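Long-range contacts in glutathione S-transferase 1 (Ascaris suum, PDB 4Q5F), which conjugates reduced glutathione to a wide range of hydrophobic electrophiles and can also act as a glutathione peroxidase: residues Y16-F21 / G29-F34; K57-Q62 / G70-Q75. All coordinates share one frame; numbering follows the deposited sequence.

Contact 1 of 2, residues Y16-F21 / G29-F34; sequences YKLTYF and GARLIF. With GSH (glutathione), chain E.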
ATOM      1  N   TYR B  16      18.084  -6.273 -14.691  1.00 26.04           N
ATOM      2  CA  TYR B  16      17.214  -5.300 -14.036  1.00 17.96           C
ATOM      3  C   TYR B  16      17.425  -3.880 -14.553  1.00 22.37           C
ATOM      4  O   TYR B  16      18.557  -3.402 -14.638  1.00 24.14           O
ATOM      5  CB  TYR B  16      17.469  -5.312 -12.527  1.00 22.59           C
ATOM      6  CG  TYR B  16      17.069  -6.598 -11.843  1.00 24.90           C
ATOM      7  CD1 TYR B  16      15.733  -6.914 -11.639  1.00 19.68           C
ATOM      8  CD2 TYR B  16      18.029  -7.492 -11.388  1.00 27.97           C
ATOM      9  CE1 TYR B  16      15.363  -8.087 -11.010  1.00 23.19           C
ATOM     10  CE2 TYR B  16      17.670  -8.667 -10.757  1.00 24.62           C
ATOM     11  CZ  TYR B  16      16.336  -8.959 -10.570  1.00 28.86           C
ATOM     12  OH  TYR B  16      15.975 -10.130  -9.942  1.00 30.14           O
ATOM     13  N   LYS B  17      16.324  -3.211 -14.886  1.00 22.33           N
ATOM     14  CA  LYS B  17      16.351  -1.791 -15.224  1.00 25.29           C
ATOM     15  C   LYS B  17      15.289  -1.035 -14.425  1.00 24.57           C
ATOM     16  O   LYS B  17      14.097  -1.331 -14.517  1.00 24.86           O
ATOM     17  CB  LYS B  17      16.127  -1.585 -16.723  1.00 22.23           C
ATOM     18  CG  LYS B  17      16.068  -0.124 -17.145  1.00 27.66           C
ATOM     19  CD  LYS B  17      16.099   0.012 -18.657  1.00 26.92           C
ATOM     20  CE  LYS B  17      15.428   1.290 -19.133  1.00 33.93           C
ATOM     21  NZ  LYS B  17      14.273   0.996 -20.027  1.00 49.90           N
ATOM     22  N   LEU B  18      15.741  -0.064 -13.637  1.00 19.14           N
ATOM     23  CA  LEU B  18      14.853   0.781 -12.850  1.00 17.49           C
ATOM     24  C   LEU B  18      14.729   2.145 -13.511  1.00 18.91           C
ATOM     25  O   LEU B  18      15.730   2.820 -13.742  1.00 20.82           O
ATOM     26  CB  LEU B  18      15.400   0.944 -11.430  1.00 16.85           C
ATOM     27  CG  LEU B  18      14.584   1.834 -10.485  1.00 21.64           C
ATOM     28  CD1 LEU B  18      13.293   1.144 -10.071  1.00 15.35           C
ATOM     29  CD2 LEU B  18      15.409   2.219  -9.268  1.00 12.83           C
ATOM     30  N   THR B  19      13.494   2.543 -13.809  1.00 19.30           N
ATOM     31  CA  THR B  19      13.225   3.831 -14.442  1.00 23.08           C
ATOM     32  C   THR B  19      12.530   4.775 -13.467  1.00 23.13           C
ATOM     33  O   THR B  19      11.405   4.523 -13.039  1.00 26.24           O
ATOM     34  CB  THR B  19      12.354   3.664 -15.702  1.00 22.69           C
ATOM     35  OG1 THR B  19      13.020   2.805 -16.635  1.00 27.56           O
ATOM     36  CG2 THR B  19      12.089   5.009 -16.369  1.00 20.74           C
ATOM     37  N   TYR B  20      13.214   5.861 -13.124  1.00 20.76           N
ATOM     38  CA  TYR B  20      12.672   6.872 -12.224  1.00 23.11           C
ATOM     39  C   TYR B  20      13.315   8.213 -12.554  1.00 22.67           C
ATOM     40  O   TYR B  20      14.224   8.284 -13.379  1.00 19.00           O
ATOM     41  CB  TYR B  20      12.937   6.491 -10.763  1.00 20.02           C
ATOM     42  CG  TYR B  20      12.147   7.312  -9.766  1.00 22.67           C
ATOM     43  CD1 TYR B  20      10.764   7.217  -9.700  1.00 20.26           C
ATOM     44  CD2 TYR B  20      12.785   8.186  -8.894  1.00 24.37           C
ATOM     45  CE1 TYR B  20      10.037   7.966  -8.796  1.00 22.22           C
ATOM     46  CE2 TYR B  20      12.066   8.938  -7.985  1.00 20.21           C
ATOM     47  CZ  TYR B  20      10.693   8.824  -7.941  1.00 22.72           C
ATOM     48  OH  TYR B  20       9.972   9.569  -7.039  1.00 20.70           O
ATOM     49  N   PHE B  21      12.834   9.279 -11.923  1.00 18.10           N
ATOM     50  CA  PHE B  21      13.402  10.605 -12.134  1.00 23.94           C
ATOM     51  C   PHE B  21      14.721  10.750 -11.379  1.00 26.60           C
ATOM     52  O   PHE B  21      15.124   9.849 -10.641  1.00 29.27           O
ATOM     53  CB  PHE B  21      12.404  11.679 -11.704  1.00 26.03           C
ATOM     54  CG  PHE B  21      11.063  11.555 -12.372  1.00 24.42           C
ATOM     55  CD1 PHE B  21      10.927  11.800 -13.727  1.00 18.98           C
ATOM     56  CD2 PHE B  21       9.940  11.190 -11.645  1.00 21.05           C
ATOM     57  CE1 PHE B  21       9.697  11.686 -14.345  1.00 22.27           C
ATOM     58  CE2 PHE B  21       8.708  11.074 -12.260  1.00 16.69           C
ATOM     59  CZ  PHE B  21       8.587  11.321 -13.612  1.00 17.77           C
ATOM     60  N   GLY B  29      13.992   3.761  -2.950  1.00 24.35           N
ATOM     61  CA  GLY B  29      13.711   2.535  -2.230  1.00 21.94           C
ATOM     62  C   GLY B  29      14.265   1.327  -2.959  1.00 16.99           C
ATOM     63  O   GLY B  29      14.976   0.511  -2.376  1.00 17.88           O
ATOM     64  N   ALA B  30      13.950   1.225  -4.247  1.00 16.39           N
ATOM     65  CA  ALA B  30      14.445   0.135  -5.079  1.00 18.32           C
ATOM     66  C   ALA B  30      15.970   0.148  -5.162  1.00 17.52           C
ATOM     67  O   ALA B  30      16.612  -0.892  -5.020  1.00 20.13           O
ATOM     68  CB  ALA B  30      13.843   0.224  -6.471  1.00 19.56           C
ATOM     69  N   ARG B  31      16.543   1.326  -5.398  1.00 16.42           N
ATOM     70  CA  ARG B  31      17.993   1.478  -5.490  1.00 20.02           C
ATOM     71  C   ARG B  31      18.672   0.940  -4.238  1.00 22.45           C
ATOM     72  O   ARG B  31      19.635   0.178  -4.322  1.00 22.58           O
ATOM     73  CB  ARG B  31      18.370   2.949  -5.673  1.00 18.63           C
ATOM     74  CG  ARG B  31      17.866   3.578  -6.960  1.00 24.26           C
ATOM     75  CD  ARG B  31      18.185   5.061  -6.999  1.00 21.70           C
ATOM     76  NE  ARG B  31      17.652   5.706  -8.201  1.00 22.71           N
ATOM     77  CZ  ARG B  31      16.940   6.831  -8.217  1.00 19.73           C
ATOM     78  NH1 ARG B  31      16.649   7.480  -7.094  1.00 22.39           N
ATOM     79  NH2 ARG B  31      16.513   7.317  -9.373  1.00 19.57           N
ATOM     80  N   LEU B  32      18.161   1.347  -3.081  1.00 21.38           N
ATOM     81  CA  LEU B  32      18.698   0.912  -1.798  1.00 18.96           C
ATOM     82  C   LEU B  32      18.654  -0.607  -1.666  1.00 20.03           C
ATOM     83  O   LEU B  32      19.570  -1.223  -1.124  1.00 20.40           O
ATOM     84  CB  LEU B  32      17.906   1.548  -0.657  1.00 22.34           C
ATOM     85  CG  LEU B  32      18.179   3.031  -0.415  1.00 23.06           C
ATOM     86  CD1 LEU B  32      17.058   3.657   0.394  1.00 17.33           C
ATOM     87  CD2 LEU B  32      19.510   3.210   0.295  1.00 21.65           C
ATOM     88  N   ILE B  33      17.582  -1.207  -2.168  1.00 18.74           N
ATOM     89  CA  ILE B  33      17.405  -2.650  -2.072  1.00 21.82           C
ATOM     90  C   ILE B  33      18.403  -3.382  -2.974  1.00 25.25           C
ATOM     91  O   ILE B  33      18.917  -4.437  -2.606  1.00 26.60           O
ATOM     92  CB  ILE B  33      15.955  -3.060  -2.407  1.00 19.24           C
ATOM     93  CG1 ILE B  33      14.995  -2.473  -1.371  1.00 18.79           C
ATOM     94  CG2 ILE B  33      15.802  -4.578  -2.413  1.00 20.96           C
ATOM     95  CD1 ILE B  33      13.539  -2.472  -1.792  1.00 14.97           C
ATOM     96  N   PHE B  34      18.675  -2.824  -4.152  1.00 22.27           N
ATOM     97  CA  PHE B  34      19.691  -3.389  -5.034  1.00 22.75           C
ATOM     98  C   PHE B  34      21.064  -3.342  -4.373  1.00 26.77           C
ATOM     99  O   PHE B  34      21.767  -4.350  -4.305  1.00 21.38           O
ATOM    100  CB  PHE B  34      19.767  -2.625  -6.357  1.00 18.59           C
ATOM    101  CG  PHE B  34      18.665  -2.953  -7.319  1.00 20.15           C
ATOM    102  CD1 PHE B  34      18.498  -4.244  -7.791  1.00 16.68           C
ATOM    103  CD2 PHE B  34      17.816  -1.960  -7.778  1.00 14.96           C
ATOM    104  CE1 PHE B  34      17.490  -4.545  -8.686  1.00 15.87           C
ATOM    105  CE2 PHE B  34      16.807  -2.253  -8.674  1.00 17.34           C
ATOM    106  CZ  PHE B  34      16.643  -3.547  -9.129  1.00 18.12           C
TER
HETATM  107  N1  GSH E 301       1.474   4.872  -6.083  1.00 14.84           N
HETATM  108  CA1 GSH E 301       2.569   5.111  -6.952  1.00 22.11           C
HETATM  109  C1  GSH E 301       3.771   4.329  -6.475  1.00 21.32           C
HETATM  110  O11 GSH E 301       4.640   3.935  -7.296  1.00 20.73           O
HETATM  111  O12 GSH E 301       3.909   4.068  -5.252  1.00 17.67           O
HETATM  112  CB1 GSH E 301       2.894   6.596  -6.962  1.00 18.57           C
HETATM  113  CG1 GSH E 301       3.916   6.898  -8.066  1.00 21.47           C
HETATM  114  CD1 GSH E 301       4.048   8.409  -8.310  1.00 24.56           C
HETATM  115  OE1 GSH E 301       3.274   9.176  -7.780  1.00 32.61           O
HETATM  116  N2  GSH E 301       5.098   8.899  -9.172  1.00 27.76           N
HETATM  117  CA2 GSH E 301       5.267  10.295  -9.443  1.00 24.74           C
HETATM  118  C2  GSH E 301       5.164  10.527 -10.943  1.00 22.91           C
HETATM  119  O2  GSH E 301       5.350   9.601 -11.715  1.00 20.64           O
HETATM  120  CB2 GSH E 301       6.630  10.750  -8.997  1.00 24.20           C
HETATM  121  SG2 GSH E 301       6.826  10.467  -7.266  1.00 41.63           S
HETATM  122  N3  GSH E 301       4.865  11.850 -11.446  1.00 24.08           N
HETATM  123  CA3 GSH E 301       4.765  12.091 -12.862  1.00 24.94           C
HETATM  124  C3  GSH E 301       3.309  11.975 -13.308  1.00 29.99           C
HETATM  125  O31 GSH E 301       2.450  11.494 -12.527  1.00 34.35           O
HETATM  126  O32 GSH E 301       2.975  12.363 -14.458  1.00 31.26           O
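The first beta-alpha-beta unit of the thioredoxin-like domain brings Y16, L18 and Y20 of strand 16-21 against A30, R31 and F34 of helix 27-37. The short axes pass 10.0 Å apart at closest, and the two elements run roughly antiparallel, at 148°. Every second residue of the strand points its side chain to the helix. At one end F34 presents CE1 over one face of the Y16 ring, 3.8 Å from Y16 CG. The two ring planes are inclined at 55°. In the middle both methyls of L18, CD1 and CD2, rest on A30 CB. Of the two, CD2 alone also meets R31 CG, at 3.6 Å. At the other end R31 is extended from CG to NE and reaches toward F21. R31 NH2 donates to F21 O at 3.2 Å, in the guanidinium plane. It approaches almost head-on to the carbonyl, with the N-H bent to 147°. The same NH2 lies at the edge of the Y20 ring, 3.9 Å from Y20 CD2. R31 has further partners: a salt bridge from NE to D43, and NH1 bonds to E28 and to I23 O. The buried guanidinium is probably balanced by D43 and E28, though R45 lies close with like charge. Y20 OH lies 3.3 Å from glutathione SG2 and is hydrogen-bonded to L26 N. Strand 16-21 lies between strand 42-46, parallel to it, and strand 65-68, antiparallel; helix 76-86 packs on A30 and F34.

Contact 2 of 2, residues K57-Q62 / G70-Q75; sequences KTPFGQ and GEVLAQ. With GSH (glutathione), chain E.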
ATOM      1  N   LYS B  57       3.154   5.487 -22.363  1.00 29.66           N
ATOM      2  CA  LYS B  57       3.549   4.099 -22.593  1.00 22.91           C
ATOM      3  C   LYS B  57       3.598   3.298 -21.293  1.00 24.87           C
ATOM      4  O   LYS B  57       3.733   2.076 -21.322  1.00 32.11           O
ATOM      5  CB  LYS B  57       4.922   4.026 -23.262  1.00 31.02           C
ATOM      6  CG  LYS B  57       5.045   4.768 -24.578  1.00 34.48           C
ATOM      7  CD  LYS B  57       6.474   4.675 -25.093  1.00 32.76           C
ATOM      8  CE  LYS B  57       6.702   5.543 -26.315  1.00 53.42           C
ATOM      9  NZ  LYS B  57       8.149   5.593 -26.669  1.00 53.27           N
ATOM     10  N   THR B  58       3.501   3.982 -20.158  1.00 21.46           N
ATOM     11  CA  THR B  58       3.607   3.316 -18.862  1.00 21.38           C
ATOM     12  C   THR B  58       2.254   2.742 -18.453  1.00 23.52           C
ATOM     13  O   THR B  58       1.220   3.168 -18.969  1.00 26.72           O
ATOM     14  CB  THR B  58       4.106   4.274 -17.763  1.00 21.51           C
ATOM     15  OG1 THR B  58       3.118   5.280 -17.512  1.00 22.40           O
ATOM     16  CG2 THR B  58       5.412   4.937 -18.178  1.00 23.05           C
ATOM     17  N   PRO B  59       2.255   1.771 -17.526  1.00 22.20           N
ATOM     18  CA  PRO B  59       1.004   1.121 -17.112  1.00 22.48           C
ATOM     19  C   PRO B  59      -0.019   2.086 -16.515  1.00 20.15           C
ATOM     20  O   PRO B  59      -1.191   2.033 -16.891  1.00 26.57           O
ATOM     21  CB  PRO B  59       1.467   0.115 -16.049  1.00 19.62           C
ATOM     22  CG  PRO B  59       2.902  -0.130 -16.355  1.00 16.94           C
ATOM     23  CD  PRO B  59       3.426   1.174 -16.861  1.00 15.45           C
ATOM     24  N   PHE B  60       0.422   2.948 -15.602  1.00 19.36           N
ATOM     25  CA  PHE B  60      -0.483   3.828 -14.865  1.00 24.92           C
ATOM     26  C   PHE B  60      -0.154   5.309 -15.046  1.00 21.62           C
ATOM     27  O   PHE B  60      -0.710   6.161 -14.352  1.00 23.09           O
ATOM     28  CB  PHE B  60      -0.444   3.474 -13.377  1.00 18.60           C
ATOM     29  CG  PHE B  60      -0.727   2.026 -13.092  1.00 15.61           C
ATOM     30  CD1 PHE B  60      -1.768   1.374 -13.728  1.00 23.53           C
ATOM     31  CD2 PHE B  60       0.056   1.314 -12.199  1.00 15.06           C
ATOM     32  CE1 PHE B  60      -2.029   0.041 -13.472  1.00 20.27           C
ATOM     33  CE2 PHE B  60      -0.199  -0.018 -11.941  1.00 17.31           C
ATOM     34  CZ  PHE B  60      -1.243  -0.654 -12.578  1.00 24.40           C
ATOM     35  N   GLY B  61       0.748   5.617 -15.973  1.00 23.36           N
ATOM     36  CA  GLY B  61       1.096   6.997 -16.255  1.00 19.39           C
ATOM     37  C   GLY B  61       2.095   7.577 -15.272  1.00 23.85           C
ATOM     38  O   GLY B  61       2.231   8.798 -15.177  1.00 19.83           O
ATOM     39  N   GLN B  62       2.797   6.711 -14.543  1.00 17.93           N
ATOM     40  CA  GLN B  62       3.720   7.162 -13.504  1.00 18.67           C
ATOM     41  C   GLN B  62       4.971   6.295 -13.375  1.00 18.71           C
ATOM     42  O   GLN B  62       5.047   5.192 -13.921  1.00 18.94           O
ATOM     43  CB  GLN B  62       3.002   7.204 -12.153  1.00 18.69           C
ATOM     44  CG  GLN B  62       1.816   8.150 -12.106  1.00 19.94           C
ATOM     45  CD  GLN B  62       1.355   8.425 -10.688  1.00 26.88           C
ATOM     46  OE1 GLN B  62       0.918   7.520  -9.976  1.00 25.64           O
ATOM     47  NE2 GLN B  62       1.465   9.679 -10.263  1.00 19.89           N
ATOM     48  N   GLY B  70      12.805  -7.453 -19.621  1.00 36.32           N
ATOM     49  CA  GLY B  70      11.826  -6.902 -20.539  1.00 29.03           C
ATOM     50  C   GLY B  70      10.468  -6.619 -19.921  1.00 34.50           C
ATOM     51  O   GLY B  70       9.809  -5.650 -20.299  1.00 43.02           O
ATOM     52  N   GLU B  71      10.039  -7.451 -18.975  1.00 35.49           N
ATOM     53  CA  GLU B  71       8.701  -7.309 -18.406  1.00 31.65           C
ATOM     54  C   GLU B  71       8.624  -6.145 -17.421  1.00 30.65           C
ATOM     55  O   GLU B  71       9.508  -5.964 -16.584  1.00 24.63           O
ATOM     56  CB  GLU B  71       8.243  -8.599 -17.725  1.00 31.92           C
ATOM     57  CG  GLU B  71       6.797  -8.527 -17.247  1.00 41.54           C
ATOM     58  CD  GLU B  71       6.259  -9.855 -16.749  1.00 57.43           C
ATOM     59  OE1 GLU B  71       6.865 -10.905 -17.059  1.00 52.64           O
ATOM     60  OE2 GLU B  71       5.225  -9.845 -16.048  1.00 45.46           O
ATOM     61  N   VAL B  72       7.543  -5.379 -17.523  1.00 27.37           N
ATOM     62  CA  VAL B  72       7.384  -4.141 -16.768  1.00 23.33           C
ATOM     63  C   VAL B  72       6.507  -4.334 -15.533  1.00 27.79           C
ATOM     64  O   VAL B  72       5.460  -4.981 -15.595  1.00 25.32           O
ATOM     65  CB  VAL B  72       6.765  -3.047 -17.664  1.00 26.90           C
ATOM     66  CG1 VAL B  72       6.515  -1.762 -16.880  1.00 18.20           C
ATOM     67  CG2 VAL B  72       7.669  -2.772 -18.857  1.00 28.35           C
ATOM     68  N   LEU B  73       6.951  -3.762 -14.418  1.00 19.82           N
ATOM     69  CA  LEU B  73       6.200  -3.777 -13.166  1.00 17.58           C
ATOM     70  C   LEU B  73       6.150  -2.364 -12.593  1.00 18.04           C
ATOM     71  O   LEU B  73       7.190  -1.736 -12.383  1.00 19.59           O
ATOM     72  CB  LEU B  73       6.859  -4.725 -12.160  1.00 19.66           C
ATOM     73  CG  LEU B  73       6.267  -4.755 -10.746  1.00 23.50           C
ATOM     74  CD1 LEU B  73       4.894  -5.414 -10.732  1.00 13.25           C
ATOM     75  CD2 LEU B  73       7.218  -5.463  -9.796  1.00 17.57           C
ATOM     76  N   ALA B  74       4.940  -1.871 -12.337  1.00 15.31           N
ATOM     77  CA  ALA B  74       4.747  -0.528 -11.798  1.00 16.61           C
ATOM     78  C   ALA B  74       4.460  -0.583 -10.299  1.00 16.76           C
ATOM     79  O   ALA B  74       4.408  -1.665  -9.714  1.00 17.96           O
ATOM     80  CB  ALA B  74       3.615   0.176 -12.531  1.00 10.83           C
ATOM     81  N   GLN B  75       4.279   0.593  -9.696  1.00 18.95           N
ATOM     82  CA  GLN B  75       3.965   0.736  -8.270  1.00 17.29           C
ATOM     83  C   GLN B  75       5.144   0.369  -7.361  1.00 18.91           C
ATOM     84  O   GLN B  75       5.538  -0.793  -7.256  1.00 19.60           O
ATOM     85  CB  GLN B  75       2.699  -0.043  -7.896  1.00 15.80           C
ATOM     86  CG  GLN B  75       1.430   0.551  -8.498  1.00 18.46           C
ATOM     87  CD  GLN B  75       0.971   1.807  -7.777  1.00 17.97           C
ATOM     88  OE1 GLN B  75       1.532   2.184  -6.748  1.00 17.49           O
ATOM     89  NE2 GLN B  75      -0.052   2.459  -8.314  1.00 18.45           N
TER
HETATM   90  N1  GSH E 301       1.474   4.872  -6.083  1.00 14.84           N
HETATM   91  CA1 GSH E 301       2.569   5.111  -6.952  1.00 22.11           C
HETATM   92  C1  GSH E 301       3.771   4.329  -6.475  1.00 21.32           C
HETATM   93  O11 GSH E 301       4.640   3.935  -7.296  1.00 20.73           O
HETATM   94  O12 GSH E 301       3.909   4.068  -5.252  1.00 17.67           O
HETATM   95  CB1 GSH E 301       2.894   6.596  -6.962  1.00 18.57           C
HETATM   96  CG1 GSH E 301       3.916   6.898  -8.066  1.00 21.47           C
HETATM   97  CD1 GSH E 301       4.048   8.409  -8.310  1.00 24.56           C
HETATM   98  OE1 GSH E 301       3.274   9.176  -7.780  1.00 32.61           O
HETATM   99  N2  GSH E 301       5.098   8.899  -9.172  1.00 27.76           N
HETATM  100  CA2 GSH E 301       5.267  10.295  -9.443  1.00 24.74           C
HETATM  101  C2  GSH E 301       5.164  10.527 -10.943  1.00 22.91           C
HETATM  102  O2  GSH E 301       5.350   9.601 -11.715  1.00 20.64           O
HETATM  103  CB2 GSH E 301       6.630  10.750  -8.997  1.00 24.20           C
HETATM  104  SG2 GSH E 301       6.826  10.467  -7.266  1.00 41.63           S
HETATM  105  N3  GSH E 301       4.865  11.850 -11.446  1.00 24.08           N
HETATM  106  CA3 GSH E 301       4.765  12.091 -12.862  1.00 24.94           C
HETATM  107  C3  GSH E 301       3.309  11.975 -13.308  1.00 29.99           C
HETATM  108  O31 GSH E 301       2.450  11.494 -12.527  1.00 34.35           O
HETATM  109  O32 GSH E 301       2.975  12.363 -14.458  1.00 31.26           O
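The backbones come nearest at P59 and A74, whose CA atoms are 6.7 Å apart, where an irregular loop lies beside strand 71-74. The contact between them is apolar. P59 CG touches A74 CB at 3.9 Å and V72 CG1 at 4.0 Å. F60 brings the CD2-CE2 side of its ring to A74 and Q75. Its CD2 is 3.8 Å from A74 CB, and its CE2 is 3.9 Å from Q75 CG. The A74 methyl thus touches both P59 CG and the F60 atoms CD2 and CE2. P59 CB lies over the centre of one face of the F60 ring, so the two loop residues also pack on each other. The loop runs from helix 51-54 to strand 65-68 in the thioredoxin-like domain, and its end forms part of the glutathione site. Strand 71-74 is the outermost strand on its side of the sheet, and Q75 follows as the N-cap residue of helix 76-86. Q75 bends at chi2 (-76°), which turns CD aside from the line of the chain. Its OE1 accepts a bond from glutathione N1 at 2.8 Å. NE2 of the same amide bonds to D109 of the second subunit, so one group joins ligand and dimer partner. Q62 holds the other end of the ligand. Its chain is extended beyond CG, and NE2 donates to glutathione O31 at 3.1 Å in a nearly straight bond (165°). G61 O accepts a bond from K55 NZ, and K55 itself also binds glutathione. The second subunit packs Q106 on F60, and its K150 and Q99 bond to T58 O and V72 O.

How the contacts relate
Contacts 1 and 2 belong to the same thioredoxin-like domain and reach the same four-stranded sheet, but do not touch: their nearest atoms are about 6 Å apart. Contact 1 lies deeper: its centre is about 11 Å from the centre of the chain, and it joins an inner strand to a helix. The centre of contact 2 is about 19 Å out, at an outermost strand, and it meets the second subunit. No other chain of the dimer touches contact 1. Its packing is mainly apolar, with one hydrogen bond from a buried arginine. Contact 2 joins its segments by apolar packing alone; its polar side chains serve ligand and partner subunit. Contact 1 reaches glutathione near the sulfur and a carbonyl oxygen, contact 2 at both ends.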